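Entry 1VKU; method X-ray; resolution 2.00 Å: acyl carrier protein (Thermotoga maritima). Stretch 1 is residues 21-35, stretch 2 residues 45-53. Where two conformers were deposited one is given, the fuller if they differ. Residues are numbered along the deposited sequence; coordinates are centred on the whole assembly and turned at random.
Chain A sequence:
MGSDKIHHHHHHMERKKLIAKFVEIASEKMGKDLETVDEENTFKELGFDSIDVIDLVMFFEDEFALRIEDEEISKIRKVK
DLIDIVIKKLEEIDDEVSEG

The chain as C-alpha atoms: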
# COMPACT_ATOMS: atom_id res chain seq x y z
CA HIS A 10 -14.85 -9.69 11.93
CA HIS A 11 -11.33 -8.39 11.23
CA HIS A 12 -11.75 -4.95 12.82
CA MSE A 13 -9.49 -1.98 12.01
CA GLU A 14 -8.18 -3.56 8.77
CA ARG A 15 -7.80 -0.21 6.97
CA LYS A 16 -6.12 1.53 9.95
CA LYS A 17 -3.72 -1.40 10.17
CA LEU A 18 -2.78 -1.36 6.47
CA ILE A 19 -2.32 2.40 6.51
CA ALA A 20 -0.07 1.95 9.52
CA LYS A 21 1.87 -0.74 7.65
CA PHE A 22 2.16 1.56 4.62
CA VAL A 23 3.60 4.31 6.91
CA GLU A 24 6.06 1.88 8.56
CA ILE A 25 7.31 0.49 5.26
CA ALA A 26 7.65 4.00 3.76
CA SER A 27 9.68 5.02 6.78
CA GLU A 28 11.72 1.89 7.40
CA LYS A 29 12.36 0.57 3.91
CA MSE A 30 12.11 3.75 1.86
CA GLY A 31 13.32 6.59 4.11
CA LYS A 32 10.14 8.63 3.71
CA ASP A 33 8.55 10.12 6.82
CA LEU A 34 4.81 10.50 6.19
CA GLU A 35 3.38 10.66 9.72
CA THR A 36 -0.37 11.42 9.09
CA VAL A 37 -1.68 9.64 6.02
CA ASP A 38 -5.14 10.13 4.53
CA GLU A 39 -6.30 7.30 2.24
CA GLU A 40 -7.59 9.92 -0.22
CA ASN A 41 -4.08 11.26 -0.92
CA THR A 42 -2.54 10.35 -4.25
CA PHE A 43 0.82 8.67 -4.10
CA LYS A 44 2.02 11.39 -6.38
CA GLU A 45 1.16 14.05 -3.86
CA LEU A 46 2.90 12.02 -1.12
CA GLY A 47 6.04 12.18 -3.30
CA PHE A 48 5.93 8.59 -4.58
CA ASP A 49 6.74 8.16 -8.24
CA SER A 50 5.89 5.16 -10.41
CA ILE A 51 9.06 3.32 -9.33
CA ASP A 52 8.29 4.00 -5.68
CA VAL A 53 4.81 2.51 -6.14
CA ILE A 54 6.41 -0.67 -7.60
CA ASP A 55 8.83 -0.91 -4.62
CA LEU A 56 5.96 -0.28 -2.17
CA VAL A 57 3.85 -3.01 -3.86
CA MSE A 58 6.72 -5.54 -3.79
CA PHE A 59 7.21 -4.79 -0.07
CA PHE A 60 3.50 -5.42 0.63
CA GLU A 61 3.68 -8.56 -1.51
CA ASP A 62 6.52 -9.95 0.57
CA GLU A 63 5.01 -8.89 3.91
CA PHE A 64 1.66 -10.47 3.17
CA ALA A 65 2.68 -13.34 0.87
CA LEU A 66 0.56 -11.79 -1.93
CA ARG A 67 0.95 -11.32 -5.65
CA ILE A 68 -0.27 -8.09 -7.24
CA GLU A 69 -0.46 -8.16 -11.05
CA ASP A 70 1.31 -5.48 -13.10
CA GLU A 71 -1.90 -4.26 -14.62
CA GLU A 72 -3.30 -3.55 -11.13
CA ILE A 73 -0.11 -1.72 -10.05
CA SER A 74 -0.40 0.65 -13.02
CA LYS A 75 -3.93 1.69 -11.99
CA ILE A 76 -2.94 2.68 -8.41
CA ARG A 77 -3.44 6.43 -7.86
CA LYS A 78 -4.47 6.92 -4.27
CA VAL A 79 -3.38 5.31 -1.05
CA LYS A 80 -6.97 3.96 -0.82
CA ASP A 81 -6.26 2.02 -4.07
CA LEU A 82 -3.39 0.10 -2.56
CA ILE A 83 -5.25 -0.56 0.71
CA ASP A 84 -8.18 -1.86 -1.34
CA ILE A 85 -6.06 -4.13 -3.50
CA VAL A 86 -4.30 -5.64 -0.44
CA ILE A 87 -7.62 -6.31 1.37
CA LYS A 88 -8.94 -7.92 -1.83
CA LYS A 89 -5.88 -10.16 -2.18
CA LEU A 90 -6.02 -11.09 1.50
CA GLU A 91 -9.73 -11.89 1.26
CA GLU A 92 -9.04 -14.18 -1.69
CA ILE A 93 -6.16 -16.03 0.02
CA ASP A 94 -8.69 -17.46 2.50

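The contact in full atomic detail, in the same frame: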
# COMPACT_ATOMS: atom_id res chain seq x y z
N LYS A 21 0.83 0.05 8.28
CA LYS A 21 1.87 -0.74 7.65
C LYS A 21 2.51 0.04 6.48
O LYS A 21 3.73 0.11 6.37
CB LYS A 21 1.29 -2.07 7.12
CG LYS A 21 2.34 -3.02 6.67
CD LYS A 21 3.06 -3.51 7.90
CE LYS A 21 4.18 -4.37 7.52
NZ LYS A 21 4.91 -4.66 8.73
N PHE A 22 1.68 0.66 5.65
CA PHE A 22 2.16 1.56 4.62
C PHE A 22 3.13 2.61 5.22
O PHE A 22 4.22 2.77 4.72
CB PHE A 22 0.98 2.23 3.95
CG PHE A 22 1.33 3.40 3.09
CD1 PHE A 22 2.45 3.39 2.27
CD2 PHE A 22 0.52 4.52 3.08
CE1 PHE A 22 2.77 4.48 1.48
CE2 PHE A 22 0.82 5.62 2.28
CZ PHE A 22 1.94 5.60 1.49
N VAL A 23 2.74 3.29 6.29
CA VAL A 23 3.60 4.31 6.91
C VAL A 23 4.93 3.72 7.40
O VAL A 23 6.00 4.32 7.22
CB VAL A 23 2.84 5.06 8.00
CG1 VAL A 23 3.73 6.01 8.81
CG2 VAL A 23 1.75 5.85 7.35
N GLU A 24 4.87 2.53 7.99
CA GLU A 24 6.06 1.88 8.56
C GLU A 24 7.03 1.47 7.47
O GLU A 24 8.25 1.69 7.59
CB GLU A 24 5.63 0.66 9.38
CG GLU A 24 6.72 -0.35 9.73
CD GLU A 24 6.15 -1.74 10.04
OE1 GLU A 24 5.02 -1.85 10.60
OE2 GLU A 24 6.82 -2.75 9.71
N ILE A 25 6.50 0.88 6.41
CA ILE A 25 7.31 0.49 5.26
C ILE A 25 7.91 1.72 4.59
O ILE A 25 9.08 1.73 4.29
CB ILE A 25 6.47 -0.30 4.24
CG1 ILE A 25 6.16 -1.71 4.75
CG2 ILE A 25 7.21 -0.36 2.91
CD1 ILE A 25 5.11 -2.40 3.96
N ALA A 26 7.11 2.76 4.37
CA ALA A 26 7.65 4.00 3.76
C ALA A 26 8.81 4.53 4.57
O ALA A 26 9.83 4.93 4.03
CB ALA A 26 6.54 5.05 3.64
N SER A 27 8.68 4.50 5.88
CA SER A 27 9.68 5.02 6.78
C SER A 27 10.90 4.12 6.90
O SER A 27 12.04 4.58 6.83
CB SER A 27 9.09 5.22 8.17
OG SER A 27 10.08 5.74 9.03
N GLU A 28 10.65 2.83 7.12
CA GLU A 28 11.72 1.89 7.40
C GLU A 28 12.44 1.39 6.16
O GLU A 28 13.66 1.27 6.17
CB GLU A 28 11.21 0.71 8.19
CG GLU A 28 11.12 0.99 9.67
CD GLU A 28 10.47 -0.15 10.41
OE1 GLU A 28 10.54 -1.31 9.90
OE2 GLU A 28 9.89 0.10 11.50
N LYS A 29 11.71 1.08 5.11
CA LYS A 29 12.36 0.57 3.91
C LYS A 29 12.72 1.68 2.94
O LYS A 29 13.69 1.55 2.21
CB LYS A 29 11.49 -0.44 3.19
CG LYS A 29 10.86 -1.46 4.08
CD LYS A 29 11.86 -2.36 4.64
CE LYS A 29 11.29 -3.74 4.69
NZ LYS A 29 12.44 -4.66 4.68
N MSE A 30 11.97 2.78 2.94
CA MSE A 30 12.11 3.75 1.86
C MSE A 30 12.60 5.12 2.30
O MSE A 30 12.87 5.95 1.46
CB MSE A 30 10.80 3.85 1.07
CG MSE A 30 10.40 2.50 0.44
SE MSE A 30 8.63 2.49 -0.29
CE MSE A 30 9.10 3.32 -1.99
N GLY A 31 12.75 5.35 3.61
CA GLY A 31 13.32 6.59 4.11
C GLY A 31 12.42 7.82 3.99
O GLY A 31 12.90 8.95 3.91
N LYS A 32 11.12 7.59 3.96
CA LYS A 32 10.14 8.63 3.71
C LYS A 32 9.34 8.73 5.00
O LYS A 32 8.79 7.75 5.45
CB LYS A 32 9.26 8.24 2.51
CG LYS A 32 8.30 9.31 2.00
CD LYS A 32 8.89 10.72 1.98
CE LYS A 32 8.04 11.65 1.13
NZ LYS A 32 7.89 11.08 -0.23
N ASP A 33 9.31 9.91 5.61
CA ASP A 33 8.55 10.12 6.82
C ASP A 33 7.22 10.72 6.39
O ASP A 33 7.19 11.82 5.87
CB ASP A 33 9.30 11.10 7.72
CG ASP A 33 8.55 11.44 9.00
OD1 ASP A 33 7.80 10.58 9.50
OD2 ASP A 33 8.66 12.54 9.60
N LEU A 34 6.13 10.01 6.61
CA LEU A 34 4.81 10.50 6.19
C LEU A 34 3.98 11.04 7.34
O LEU A 34 3.22 12.00 7.19
CB LEU A 34 4.04 9.38 5.50
CG LEU A 34 4.65 8.87 4.19
CD1 LEU A 34 3.85 7.68 3.72
CD2 LEU A 34 4.72 9.97 3.10
N GLU A 35 4.16 10.41 8.50
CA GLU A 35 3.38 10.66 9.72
C GLU A 35 1.86 10.49 9.53
O GLU A 35 1.37 9.39 9.77
CB GLU A 35 3.77 11.98 10.41
CG GLU A 35 3.64 11.91 11.93
N GLU A 45 1.06 12.97 -4.81
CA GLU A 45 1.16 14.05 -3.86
C GLU A 45 1.98 13.69 -2.61
O GLU A 45 2.57 14.57 -2.01
CB GLU A 45 -0.20 14.64 -3.50
CG GLU A 45 -0.95 13.92 -2.40
CD GLU A 45 -2.33 14.51 -2.23
OE1 GLU A 45 -2.44 15.72 -1.93
OE2 GLU A 45 -3.32 13.78 -2.43
N LEU A 46 2.04 12.43 -2.24
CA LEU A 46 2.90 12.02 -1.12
C LEU A 46 4.38 11.95 -1.49
O LEU A 46 5.21 11.63 -0.65
CB LEU A 46 2.45 10.69 -0.53
CG LEU A 46 1.07 10.75 0.11
CD1 LEU A 46 0.82 9.47 0.84
CD2 LEU A 46 0.99 11.91 1.07
N GLY A 47 4.68 12.26 -2.75
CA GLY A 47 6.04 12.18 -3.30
C GLY A 47 6.48 10.80 -3.75
O GLY A 47 7.66 10.52 -3.76
N PHE A 48 5.55 9.91 -4.08
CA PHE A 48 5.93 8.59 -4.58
C PHE A 48 5.79 8.63 -6.09
O PHE A 48 4.71 8.96 -6.60
CB PHE A 48 5.02 7.49 -4.04
CG PHE A 48 5.21 7.19 -2.58
CD1 PHE A 48 4.76 8.09 -1.60
CD2 PHE A 48 5.78 6.00 -2.18
CE1 PHE A 48 4.93 7.80 -0.24
CE2 PHE A 48 5.96 5.70 -0.83
CZ PHE A 48 5.54 6.59 0.14
N ASP A 49 6.85 8.30 -6.80
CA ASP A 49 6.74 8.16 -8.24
C ASP A 49 6.40 6.72 -8.61
O ASP A 49 6.13 5.89 -7.75
CB ASP A 49 7.98 8.69 -8.97
CG ASP A 49 9.18 7.74 -8.88
OD1 ASP A 49 9.12 6.72 -8.17
OD2 ASP A 49 10.23 7.93 -9.50
N SER A 50 6.39 6.43 -9.91
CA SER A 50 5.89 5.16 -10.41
C SER A 50 6.77 4.01 -9.92
O SER A 50 6.26 2.93 -9.62
CB SER A 50 5.80 5.17 -11.95
OG SER A 50 7.08 5.45 -12.53
N ILE A 51 8.07 4.28 -9.81
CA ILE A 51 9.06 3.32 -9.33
C ILE A 51 8.88 3.09 -7.85
O ILE A 51 9.02 1.98 -7.38
CB ILE A 51 10.49 3.81 -9.62
CG1 ILE A 51 10.74 3.93 -11.13
CG2 ILE A 51 11.51 2.88 -8.96
CD1 ILE A 51 12.10 4.46 -11.49
N ASP A 52 8.55 4.14 -7.11
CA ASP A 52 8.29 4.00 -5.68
C ASP A 52 7.04 3.15 -5.43
O ASP A 52 7.01 2.38 -4.48
CB ASP A 52 8.05 5.36 -5.04
CG ASP A 52 9.29 6.20 -4.95
OD1 ASP A 52 10.42 5.67 -4.87
OD2 ASP A 52 9.20 7.44 -4.94
N VAL A 53 6.01 3.33 -6.25
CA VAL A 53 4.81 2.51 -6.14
C VAL A 53 5.13 1.03 -6.35
O VAL A 53 4.64 0.21 -5.60
CB VAL A 53 3.71 2.98 -7.05
CG1 VAL A 53 2.57 1.96 -7.07
CG2 VAL A 53 3.20 4.32 -6.56

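Phe 48 is the centre of this contact. It is buried, and it gives up more surface to the other stretch than any other residue here. Its CA-to-CB bond points sideways, but with chi1 at -71° (m) the ring end comes nearer to stretch 1. Five residues of that stretch gather round it: Phe 22, Ala 26, Met 30, Lys 32 and Leu 34.

The closest of these approaches is aromatic. Phe 22 CE1 lies 3.7 Å from Phe 48 CZ. The ring centroids are 5.6 Å apart and the planes meet at 50°, so the pair is oblique. Phe 22 also reaches Leu 46, with Phe 22 CZ 4.1 Å from Leu 46 CD1. Both partners sit at the edge of the Phe 22 ring, near its plane.

One helical turn on, Ala 26 points its methyl toward stretch 2. Ala 26 CB is 4.0 Å from Phe 48 CZ, at the edge of that ring. Leu 34 also meets the ring at its edge, with Leu 34 CD2 4.0 Å from Phe 48 CE1. The same methyl carbon, Leu 34 CD2, is 4.3 Å from Leu 46 CB. These are van der Waals contacts between apolar groups, and such packing removes part of the hydrocarbon surface from water.

Met 30 is modelled as selenomethionine. Its terminal methyl, Met 30 CE, lies 4.1 Å from Phe 48 CE2. It also rests against Asp 52, with Met 30 CE 3.4 Å from Asp 52 O and 3.8 Å from Asp 52 CB. Here the methyl meets the backbone and the aliphatic carbon of an acidic residue.

The two backbones do not touch; stretch 1 reaches across with side chains, which meet both side chains and backbone carbonyls of stretch 2. Met 30 CA is nearest Asp 52 CA, at 8.5 Å. Lys 32 CA pairs with Gly 47 CA at 8.9 Å. Leu 34 CA pairs with Leu 46 CA at 7.7 Å. As stretch 1 advances, its partners step backward in stretch 2. Stretch 1 begins as helix and then turns at Gly 31, whose positive phi suits glycine. Lys 32 N closes this turn with a hydrogen bond to Ala 26 O at 3.0 Å. Beyond the turn, Lys 32 and Leu 34 point toward stretch 2.

Lys 32 carries the contact to its polar edge. Lys 32 CG is 4.3 Å from Phe 48 CZ, while the amine extends to the loop. Lys 32 NZ donates a hydrogen bond to Leu 46 O at 2.8 Å, the only hydrogen bond between the stretches. The charged amine thus meets a backbone carbonyl. Gly 47 has positive phi and no side chain. An ideal CB on Gly 47 would lie 2.7 Å from Lys 32 NZ, a clash.

Past Phe 48, Asp 49 caps the following helix. Asp 52 N donates to Asp 49 OD1 at 2.8 Å, and Asp 49 N donates to Asp 52 OD2 at 3.1 Å. This reciprocal pair ties the loop to the first turn of the helix, beside the Met 30 contact.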